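Local coordinates for protein HcgC (Methanococcus maripaludis S2, PDB 5O4J) that probably methylates a carbon of a pyridinol precursor with S-adenosylmethionine during biosynthesis of the iron-guanylylpyridinol cofactor of [Fe]-hydrogenase, at residues A[35-40]-A[128-133]; A[42-47]-A[102-107]. All blocks are in the same frame, centred on the assembly; numbering follows the deposited sequence.

Interaction 1. Residues A[35-40]-A[128-133]; sequences YFLEGE and PKVLIV
The last turn of helix 18-37 lies against strand 130-134, and no hydrogen bond joins the two segments: side chains alone make the contact. Phe36 is the first residue to reach across. Its CG stands anti to the backbone N (chi1 -178°), which sends the ring out from the helix toward the sheet. There it meets the side chain of Ile132 tip to tip, Phe36 CD2 3.8 Å from Ile132 CD1, with Ile132 CG1 near CE2 of the ring. CG1 of Val130 approaches the same ring at its edge, 4.1 Å from CE2, the two side chains sliding past each other in opposite directions. Lys159 makes a cation-pi contact with this ring and donates a hydrogen bond to the carbonyl oxygen of Phe36, and Val257 of strand 253-259 packs on the ring as well. Leu37 follows with CG beside its backbone N, and its side chain crosses those of Val130 and Ile132 obliquely, CD2 3.7 Å from Val130 CG1 and 4.2 Å from Ile132 CD1. The two hydrophobic side chains of the helix thus share the same pair of strand residues, all four of them buried. At Glu38 the helix breaks with a positive phi of 55°, and a type I' turn from Leu37 to Glu40 is closed by Glu40 N bonding to Leu37 O at 2.9 Å. Glu40 then extends toward the strand at the more exposed margin of the contact. Its OE2 lies 3.6 Å from Lys129 CD, whereas Lys129 NZ is 4.8 Å from that oxygen, so the opposite charges are near each other without touching. This packing of a helix end on an interior parallel strand is the helix-on-sheet layering characteristic of Rossmann-like α/β folds, the class to which this methyltransferase family belongs.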
loop_
_atom_site.group_PDB
_atom_site.type_symbol
_atom_site.label_atom_id
_atom_site.label_comp_id
_atom_site.label_asym_id
_atom_site.label_seq_id
_atom_site.Cartn_x
_atom_site.Cartn_y
_atom_site.Cartn_z
ATOM N N TYR A 35 3.533 -23.041 25.749
ATOM C CA TYR A 35 2.120 -23.355 25.909
ATOM C C TYR A 35 1.799 -24.727 25.341
ATOM O O TYR A 35 1.020 -25.490 25.929
ATOM C CB TYR A 35 1.284 -22.273 25.225
ATOM C CG TYR A 35 -0.183 -22.585 25.180
ATOM C CD1 TYR A 35 -0.954 -22.516 26.325
ATOM C CD2 TYR A 35 -0.799 -22.951 23.991
ATOM C CE1 TYR A 35 -2.299 -22.807 26.294
ATOM C CE2 TYR A 35 -2.153 -23.245 23.950
ATOM C CZ TYR A 35 -2.896 -23.168 25.106
ATOM O OH TYR A 35 -4.242 -23.456 25.073
ATOM N N PHE A 36 2.386 -25.051 24.187
ATOM C CA PHE A 36 2.165 -26.356 23.582
ATOM C C PHE A 36 2.655 -27.483 24.487
ATOM O O PHE A 36 2.017 -28.541 24.573
ATOM C CB PHE A 36 2.867 -26.402 22.232
ATOM C CG PHE A 36 2.663 -27.684 21.482
ATOM C CD1 PHE A 36 1.438 -27.983 20.915
ATOM C CD2 PHE A 36 3.703 -28.578 21.328
ATOM C CE1 PHE A 36 1.253 -29.172 20.205
ATOM C CE2 PHE A 36 3.523 -29.756 20.617
ATOM C CZ PHE A 36 2.292 -30.051 20.062
ATOM N N LEU A 37 3.778 -27.271 25.183
ATOM C CA LEU A 37 4.387 -28.327 25.988
ATOM C C LEU A 37 3.663 -28.572 27.309
ATOM O O LEU A 37 3.922 -29.590 27.959
ATOM C CB LEU A 37 5.864 -28.007 26.236
ATOM C CG LEU A 37 6.755 -28.054 24.989
ATOM C CD1 LEU A 37 8.190 -27.717 25.328
ATOM C CD2 LEU A 37 6.687 -29.419 24.314
ATOM N N GLU A 38 2.790 -27.670 27.731
ATOM C CA GLU A 38 1.891 -27.923 28.862
ATOM C C GLU A 38 2.643 -28.333 30.126
ATOM O O GLU A 38 2.155 -29.133 30.933
ATOM C CB GLU A 38 0.867 -28.988 28.478
ATOM C CG GLU A 38 -0.016 -28.563 27.319
ATOM C CD GLU A 38 -0.942 -29.667 26.837
ATOM O OE1 GLU A 38 -1.832 -29.370 26.015
ATOM O OE2 GLU A 38 -0.754 -30.834 27.243
ATOM N N GLY A 39 3.818 -27.740 30.331
ATOM C CA GLY A 39 4.580 -27.987 31.540
ATOM C C GLY A 39 5.248 -29.336 31.614
ATOM O O GLY A 39 5.782 -29.688 32.670
ATOM N N GLU A 40 5.234 -30.109 30.530
ATOM C CA GLU A 40 5.910 -31.399 30.530
ATOM C C GLU A 40 7.412 -31.211 30.717
ATOM O O GLU A 40 8.018 -30.280 30.177
ATOM C CB GLU A 40 5.622 -32.156 29.229
ATOM C CG GLU A 40 6.202 -33.573 29.211
ATOM C CD GLU A 40 5.684 -34.436 28.068
ATOM O OE1 GLU A 40 4.822 -33.978 27.294
ATOM O OE2 GLU A 40 6.138 -35.594 27.956
ATOM N N PRO A 128 11.364 -39.198 20.014
ATOM C CA PRO A 128 11.054 -38.364 21.173
ATOM C C PRO A 128 9.603 -38.524 21.610
ATOM O O PRO A 128 8.764 -39.087 20.906
ATOM C CB PRO A 128 11.312 -36.944 20.650
ATOM C CG PRO A 128 10.935 -37.026 19.207
ATOM C CD PRO A 128 11.270 -38.439 18.753
ATOM N N LYS A 129 9.330 -38.022 22.810
ATOM C CA LYS A 129 7.953 -37.868 23.254
ATOM C C LYS A 129 7.243 -36.803 22.435
ATOM O O LYS A 129 6.085 -36.978 22.043
ATOM C CB LYS A 129 7.939 -37.499 24.735
ATOM C CG LYS A 129 8.424 -38.610 25.641
ATOM C CD LYS A 129 8.523 -38.135 27.076
ATOM C CE LYS A 129 9.068 -39.227 27.981
ATOM N NZ LYS A 129 9.494 -38.684 29.298
ATOM N N VAL A 130 7.937 -35.708 22.142
ATOM C CA VAL A 130 7.360 -34.551 21.469
ATOM C C VAL A 130 8.296 -34.114 20.351
ATOM O O VAL A 130 9.515 -34.041 20.546
ATOM C CB VAL A 130 7.111 -33.394 22.454
ATOM C CG1 VAL A 130 6.637 -32.137 21.732
ATOM C CG2 VAL A 130 6.095 -33.830 23.503
ATOM N N LEU A 131 7.724 -33.860 19.179
ATOM C CA LEU A 131 8.424 -33.274 18.046
ATOM C C LEU A 131 7.706 -31.990 17.658
ATOM O O LEU A 131 6.489 -32.000 17.463
ATOM C CB LEU A 131 8.449 -34.238 16.858
ATOM C CG LEU A 131 8.945 -33.650 15.533
ATOM C CD1 LEU A 131 10.415 -33.308 15.635
ATOM C CD2 LEU A 131 8.689 -34.617 14.388
ATOM N N ILE A 132 8.454 -30.891 17.553
ATOM C CA ILE A 132 7.944 -29.627 17.031
ATOM C C ILE A 132 8.792 -29.242 15.833
ATOM O O ILE A 132 10.021 -29.223 15.932
ATOM C CB ILE A 132 7.991 -28.506 18.083
ATOM C CG1 ILE A 132 7.133 -28.879 19.290
ATOM C CG2 ILE A 132 7.536 -27.181 17.474
ATOM C CD1 ILE A 132 7.318 -27.967 20.471
ATOM N N VAL A 133 8.140 -28.932 14.714
ATOM C CA VAL A 133 8.802 -28.449 13.507
ATOM C C VAL A 133 8.278 -27.051 13.220
ATOM O O VAL A 133 7.062 -26.836 13.184
ATOM C CB VAL A 133 8.556 -29.376 12.301
ATOM C CG1 VAL A 133 9.185 -28.807 11.012
ATOM C CG2 VAL A 133 9.090 -30.765 12.576
#

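Interaction 2. Residues A[42-47]-A[102-107]; sequences FKQAIV and TSINPD
In the Rossmann-like parallel sheet, the loop leading from helix 91-99 into strand 108-111 lies across the start of strand 42-48, and two polar side chains join them. The tight part centres on Asp107, whose CG sits in the crowded position between backbone N and carbonyl carbon (chi1 47°). Its carboxylate receives two consecutive backbone N-H groups, each on a syn lone pair: Lys43 N to OD2 at 2.8 Å, nearly straight, and Gln44 N to OD1 at 2.9 Å. Two bonds fix the rotation of the carboxylate, whose plane stands 90° to the ring of Phe42, with Asp107 CG in the plane of that ring, at its edge. Asp107 N returns only a weak bond to Gln44 O. Gln44 reaches the other way, its CG anti to the backbone N and its chain extended, so that the terminal amide lies along the loop. OE1 accepts Asn105 N at 2.7 Å in the carbonyl plane, and NE2 donates a nearly straight hydrogen bond of 2.8 Å to Ser103 O, the partner almost in the amide plane. An alanine in place of Gln44 would remove both of these bonds and would probably loosen the loop from the strand. Glu67 takes a second bond from NE2, so bonds to the loop and to strand 65-72 fix how the amide is turned. Farther along the strand, Ile46 supplies the apolar part of the contact, its CG1 and CD1 against the ring of Pro106. The outer side is looser: Lys43 and Ser103 are exposed at the margin, the CB of Asn105 points away from the strand, and Lys43 NZ lies 5.6 Å from Asp107 OD2, too far for a direct ion pair. At the far end of the apolar patch, Ile46 CD1 meets Ile104 CG2 at 3.7 Å, the two side chains crossing at about a right angle.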
loop_
_atom_site.group_PDB
_atom_site.type_symbol
_atom_site.label_atom_id
_atom_site.label_comp_id
_atom_site.label_asym_id
_atom_site.label_seq_id
_atom_site.Cartn_x
_atom_site.Cartn_y
_atom_site.Cartn_z
ATOM N N PHE A 42 11.341 -32.828 30.488
ATOM C CA PHE A 42 12.071 -33.659 29.545
ATOM C C PHE A 42 13.497 -33.853 30.037
ATOM O O PHE A 42 14.074 -32.973 30.680
ATOM C CB PHE A 42 12.094 -33.024 28.141
ATOM C CG PHE A 42 10.729 -32.822 27.543
ATOM C CD1 PHE A 42 10.125 -33.821 26.789
ATOM C CD2 PHE A 42 10.044 -31.641 27.744
ATOM C CE1 PHE A 42 8.861 -33.632 26.247
ATOM C CE2 PHE A 42 8.783 -31.447 27.205
ATOM C CZ PHE A 42 8.194 -32.434 26.452
ATOM N N LYS A 43 14.070 -35.010 29.702
ATOM C CA LYS A 43 15.444 -35.300 30.088
ATOM C C LYS A 43 16.435 -34.648 29.139
ATOM O O LYS A 43 17.483 -34.153 29.573
ATOM C CB LYS A 43 15.670 -36.814 30.125
ATOM C CG LYS A 43 15.072 -37.490 31.351
ATOM C CD LYS A 43 15.124 -39.009 31.235
ATOM C CE LYS A 43 14.726 -39.682 32.541
ATOM N NZ LYS A 43 13.283 -39.486 32.865
ATOM N N GLN A 44 16.126 -34.632 27.844
ATOM C CA GLN A 44 17.067 -34.122 26.855
ATOM C C GLN A 44 16.314 -33.532 25.676
ATOM O O GLN A 44 15.590 -34.243 24.973
ATOM C CB GLN A 44 18.000 -35.234 26.389
ATOM C CG GLN A 44 19.031 -34.785 25.373
ATOM C CD GLN A 44 19.866 -35.934 24.872
ATOM O OE1 GLN A 44 19.417 -36.723 24.045
ATOM N NE2 GLN A 44 21.080 -36.052 25.392
ATOM N N ALA A 45 16.506 -32.239 25.451
ATOM C CA ALA A 45 15.917 -31.545 24.318
ATOM C C ALA A 45 17.010 -31.230 23.312
ATOM O O ALA A 45 18.094 -30.775 23.686
ATOM C CB ALA A 45 15.223 -30.256 24.756
ATOM N N ILE A 46 16.729 -31.486 22.039
ATOM C CA ILE A 46 17.623 -31.111 20.949
ATOM C C ILE A 46 16.887 -30.129 20.051
ATOM O O ILE A 46 15.771 -30.407 19.594
ATOM C CB ILE A 46 18.115 -32.337 20.161
ATOM C CG1 ILE A 46 19.038 -33.157 21.066
ATOM C CG2 ILE A 46 18.841 -31.898 18.882
ATOM C CD1 ILE A 46 19.790 -34.282 20.386
ATOM N N VAL A 47 17.506 -28.975 19.827
ATOM C CA VAL A 47 16.954 -27.904 19.008
ATOM C C VAL A 47 17.870 -27.730 17.806
ATOM O O VAL A 47 19.068 -27.458 17.970
ATOM C CB VAL A 47 16.840 -26.596 19.803
ATOM C CG1 VAL A 47 16.293 -25.474 18.926
ATOM C CG2 VAL A 47 15.982 -26.806 21.040
ATOM N N THR A 102 25.742 -43.529 23.256
ATOM C CA THR A 102 24.354 -43.587 23.683
ATOM C C THR A 102 23.883 -42.270 24.282
ATOM O O THR A 102 22.737 -42.185 24.738
ATOM C CB THR A 102 24.166 -44.721 24.700
ATOM O OG1 THR A 102 24.991 -44.481 25.846
ATOM C CG2 THR A 102 24.555 -46.058 24.075
ATOM N N SER A 103 24.737 -41.244 24.293
ATOM C CA SER A 103 24.433 -39.997 24.983
ATOM C C SER A 103 23.335 -39.181 24.309
ATOM O O SER A 103 22.795 -38.270 24.944
ATOM C CB SER A 103 25.698 -39.144 25.076
ATOM O OG SER A 103 26.127 -38.751 23.782
ATOM N N ILE A 104 23.001 -39.464 23.053
ATOM C CA ILE A 104 22.000 -38.694 22.319
ATOM C C ILE A 104 20.752 -39.554 22.180
ATOM O O ILE A 104 20.733 -40.527 21.418
ATOM C CB ILE A 104 22.520 -38.230 20.952
ATOM C CG1 ILE A 104 23.695 -37.256 21.136
ATOM C CG2 ILE A 104 21.397 -37.586 20.132
ATOM C CD1 ILE A 104 23.375 -36.026 21.984
ATOM N N ASN A 105 19.708 -39.189 22.911
ATOM C CA ASN A 105 18.423 -39.871 22.853
ATOM C C ASN A 105 17.354 -38.901 23.336
ATOM O O ASN A 105 16.766 -39.100 24.406
ATOM C CB ASN A 105 18.426 -41.137 23.712
ATOM C CG ASN A 105 17.162 -41.953 23.542
ATOM O OD1 ASN A 105 16.490 -41.864 22.515
ATOM N ND2 ASN A 105 16.824 -42.742 24.554
ATOM N N PRO A 106 17.084 -37.838 22.582
ATOM C CA PRO A 106 16.211 -36.774 23.093
ATOM C C PRO A 106 14.763 -37.223 23.199
ATOM O O PRO A 106 14.259 -37.971 22.357
ATOM C CB PRO A 106 16.370 -35.664 22.051
ATOM C CG PRO A 106 16.714 -36.388 20.793
ATOM C CD PRO A 106 17.565 -37.553 21.219
ATOM N N ASP A 107 14.091 -36.761 24.254
ATOM C CA ASP A 107 12.649 -36.923 24.347
ATOM C C ASP A 107 11.895 -35.686 23.871
ATOM O O ASP A 107 10.665 -35.728 23.773
ATOM C CB ASP A 107 12.231 -37.315 25.779
ATOM C CG ASP A 107 12.876 -36.461 26.857
ATOM O OD1 ASP A 107 13.709 -35.590 26.546
ATOM O OD2 ASP A 107 12.566 -36.708 28.041
#

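Interactions 1 and 2 lie with their centres 13 Å apart in one sheet, where strand 108-111 separates strands 42-48 and 130-134, and along the chain interaction 2 is nested within the loop that interaction 1 closes. They meet directly where Val130 N lies 3.2 Å from Asp107 O, a probable hydrogen bond just where strands 108-111 and 130-134 begin to pair. Phe42 also bridges them, its side chain touching both Leu37 and Val130 of interaction 1. Neither contact reaches the bound S-adenosylhomocysteine: the side chain of Ile132 is about 11 Å from it and that of Ile46 about 9 Å. Both belong to the sheet framework near the pocket.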